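Lmo1076 protein (Listeria monocytogenes serovar 1/2a, PDB 5JQC) is a putative secreted autolysin, probably a hydrolase of the bacterial cell wall, represented here by a fragment with three GW (Gly-Trp) domains of SH3-like type. Local coordinates at residues A[13-18]-A[69-74]. Numbering follows the deposited sequence.
Sequences LYDTIK and GTTSRG. With SO4 (sulfate ion), chain F.
Lys-18 N donates a nearly straight hydrogen bond (3.0 Å, 160°) to Thr-70 O, and Ile-17 CA adds a CH···O contact to the same carbonyl; residues 15-18 lie alongside the end of strand 62-71, the CA atoms of Ile-17 and Thr-71 being nearest. Beyond this point water takes over from direct backbone pairing: one molecule donates to Thr-16 O and accepts from Ser-72 N. The Thr-16 carbonyl also rests against Thr-71, its O 3.5 Å from CB. Asp-15 makes a salt bridge to Arg-73. Its OD2 receives Arg-73 NE at 2.9 Å, on the syn side of the carboxylate; the bond is bent (138°), yet the oxygen lies almost in the guanidinium plane. The two side chains cross at about a right angle, and their flat groups are well turned against each other. Arg-73, extended from CG to NE, also passes its CD close to OD2. That oxygen is further gripped by Asn-43 ND2 and by a water that donates to it; the same water's link to Thr-71 OG1 is short and so less certain. Thr-71 OG1 sits between its own N and carbonyl carbon (chi1 81°), where it accepts from Arg-73 N at 3.0 Å in an ST turn, within the type I turn Thr-71 to Gly-74. On the other flank the extended Lys-18 chain passes over Ser-72, with NZ 3.8 Å from its CB, and ends on a sulfate oxygen, O3; the ion probably comes from the crystallisation liquor. The contact lies at the surface of the first GW domain, where the lead-in to strand 19-29 meets the hairpin turn between antiparallel strands 62-71 and 74-81; Thr-71 packs on Trp-76 of the latter and on Ile-41 of a loop.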
loop_
_atom_site.group_PDB
_atom_site.type_symbol
_atom_site.label_atom_id
_atom_site.label_comp_id
_atom_site.label_asym_id
_atom_site.label_seq_id
_atom_site.Cartn_x
_atom_site.Cartn_y
_atom_site.Cartn_z
ATOM N N LEU A 13 43.540 6.950 -27.347
ATOM C CA LEU A 13 43.932 6.186 -26.167
ATOM C C LEU A 13 42.734 5.972 -25.251
ATOM O O LEU A 13 42.514 4.855 -24.760
ATOM C CB LEU A 13 45.062 6.898 -25.421
ATOM N N TYR A 14 41.943 7.030 -25.037
ATOM C CA TYR A 14 40.758 7.029 -24.191
ATOM C C TYR A 14 39.497 7.201 -25.028
ATOM O O TYR A 14 39.529 7.753 -26.135
ATOM C CB TYR A 14 40.831 8.152 -23.149
ATOM C CG TYR A 14 42.120 8.103 -22.390
ATOM C CD1 TYR A 14 42.382 7.042 -21.534
ATOM C CD2 TYR A 14 43.091 9.099 -22.540
ATOM C CE1 TYR A 14 43.552 6.964 -20.831
ATOM C CE2 TYR A 14 44.276 9.034 -21.834
ATOM C CZ TYR A 14 44.499 7.954 -20.978
ATOM O OH TYR A 14 45.663 7.837 -20.252
ATOM N N ASP A 15 38.378 6.746 -24.455
ATOM C CA ASP A 15 37.048 6.803 -25.047
ATOM C C ASP A 15 36.290 8.054 -24.613
ATOM O O ASP A 15 36.325 8.445 -23.447
ATOM C CB ASP A 15 36.236 5.573 -24.636
ATOM C CG ASP A 15 36.919 4.270 -25.013
ATOM O OD1 ASP A 15 37.255 4.068 -26.211
ATOM O OD2 ASP A 15 37.120 3.447 -24.094
ATOM N N THR A 16 35.567 8.649 -25.563
ATOM C CA THR A 16 34.719 9.795 -25.285
ATOM C C THR A 16 33.507 9.403 -24.454
ATOM O O THR A 16 32.882 8.364 -24.698
ATOM C CB THR A 16 34.230 10.426 -26.583
ATOM O OG1 THR A 16 35.355 10.774 -27.387
ATOM C CG2 THR A 16 33.398 11.696 -26.281
ATOM N N ILE A 17 33.173 10.250 -23.478
ATOM C CA ILE A 17 31.919 10.139 -22.732
ATOM C C ILE A 17 30.810 10.725 -23.606
ATOM O O ILE A 17 30.778 11.931 -23.863
ATOM C CB ILE A 17 32.000 10.852 -21.375
ATOM C CG1 ILE A 17 33.169 10.301 -20.554
ATOM C CG2 ILE A 17 30.697 10.659 -20.579
ATOM C CD1 ILE A 17 33.345 10.952 -19.225
ATOM N N LYS A 18 29.897 9.868 -24.068
ATOM C CA LYS A 18 28.896 10.297 -25.041
ATOM C C LYS A 18 27.642 10.856 -24.376
ATOM O O LYS A 18 26.925 11.658 -24.989
ATOM C CB LYS A 18 28.514 9.119 -25.934
ATOM C CG LYS A 18 29.701 8.488 -26.684
ATOM C CD LYS A 18 29.257 7.223 -27.448
ATOM C CE LYS A 18 30.307 6.806 -28.462
ATOM N NZ LYS A 18 29.878 5.667 -29.316
ATOM N N GLY A 69 26.950 6.964 -17.098
ATOM C CA GLY A 69 27.652 7.529 -18.239
ATOM C C GLY A 69 27.986 6.450 -19.253
ATOM O O GLY A 69 28.282 5.307 -18.878
ATOM N N THR A 70 27.917 6.778 -20.537
ATOM C CA THR A 70 28.148 5.788 -21.574
ATOM C C THR A 70 29.378 6.158 -22.387
ATOM O O THR A 70 29.724 7.336 -22.515
ATOM C CB THR A 70 26.929 5.642 -22.497
ATOM O OG1 THR A 70 26.749 6.832 -23.278
ATOM C CG2 THR A 70 25.681 5.372 -21.673
ATOM N N THR A 71 30.063 5.131 -22.880
ATOM C CA THR A 71 31.067 5.274 -23.925
ATOM C C THR A 71 30.804 4.199 -24.962
ATOM O O THR A 71 29.917 3.354 -24.786
ATOM C CB THR A 71 32.495 5.111 -23.397
ATOM O OG1 THR A 71 32.791 3.716 -23.278
ATOM C CG2 THR A 71 32.669 5.755 -22.042
ATOM N N SER A 72 31.614 4.181 -26.017
ATOM C CA SER A 72 31.519 3.132 -27.022
ATOM C C SER A 72 31.624 1.715 -26.440
ATOM O O SER A 72 31.172 0.752 -27.078
ATOM C CB SER A 72 32.603 3.375 -28.061
ATOM O OG SER A 72 32.492 2.468 -29.134
ATOM N N ARG A 73 32.191 1.553 -25.246
ATOM C CA ARG A 73 32.365 0.210 -24.713
ATOM C C ARG A 73 31.252 -0.237 -23.771
ATOM O O ARG A 73 31.207 -1.425 -23.442
ATOM C CB ARG A 73 33.703 0.093 -23.980
ATOM C CG ARG A 73 34.909 0.253 -24.889
ATOM C CD ARG A 73 36.179 0.310 -24.054
ATOM N NE ARG A 73 37.335 0.625 -24.885
ATOM C CZ ARG A 73 38.036 -0.290 -25.559
ATOM N NH1 ARG A 73 39.072 0.067 -26.301
ATOM N NH2 ARG A 73 37.701 -1.564 -25.485
ATOM N N GLY A 74 30.367 0.658 -23.323
ATOM C CA GLY A 74 29.272 0.260 -22.446
ATOM C C GLY A 74 28.815 1.425 -21.582
ATOM O O GLY A 74 29.153 2.578 -21.845
HETATM S S SO4 F . 26.891 7.691 -31.491
HETATM O O1 SO4 F . 25.510 7.826 -31.023
HETATM O O2 SO4 F . 27.667 8.897 -31.231
HETATM O O3 SO4 F . 27.543 6.591 -30.774
HETATM O O4 SO4 F . 26.842 7.487 -32.940
HETATM O O HOH W 1 34.939 3.113 -22.187
HETATM O O HOH W 2 33.309 6.328 -26.362
#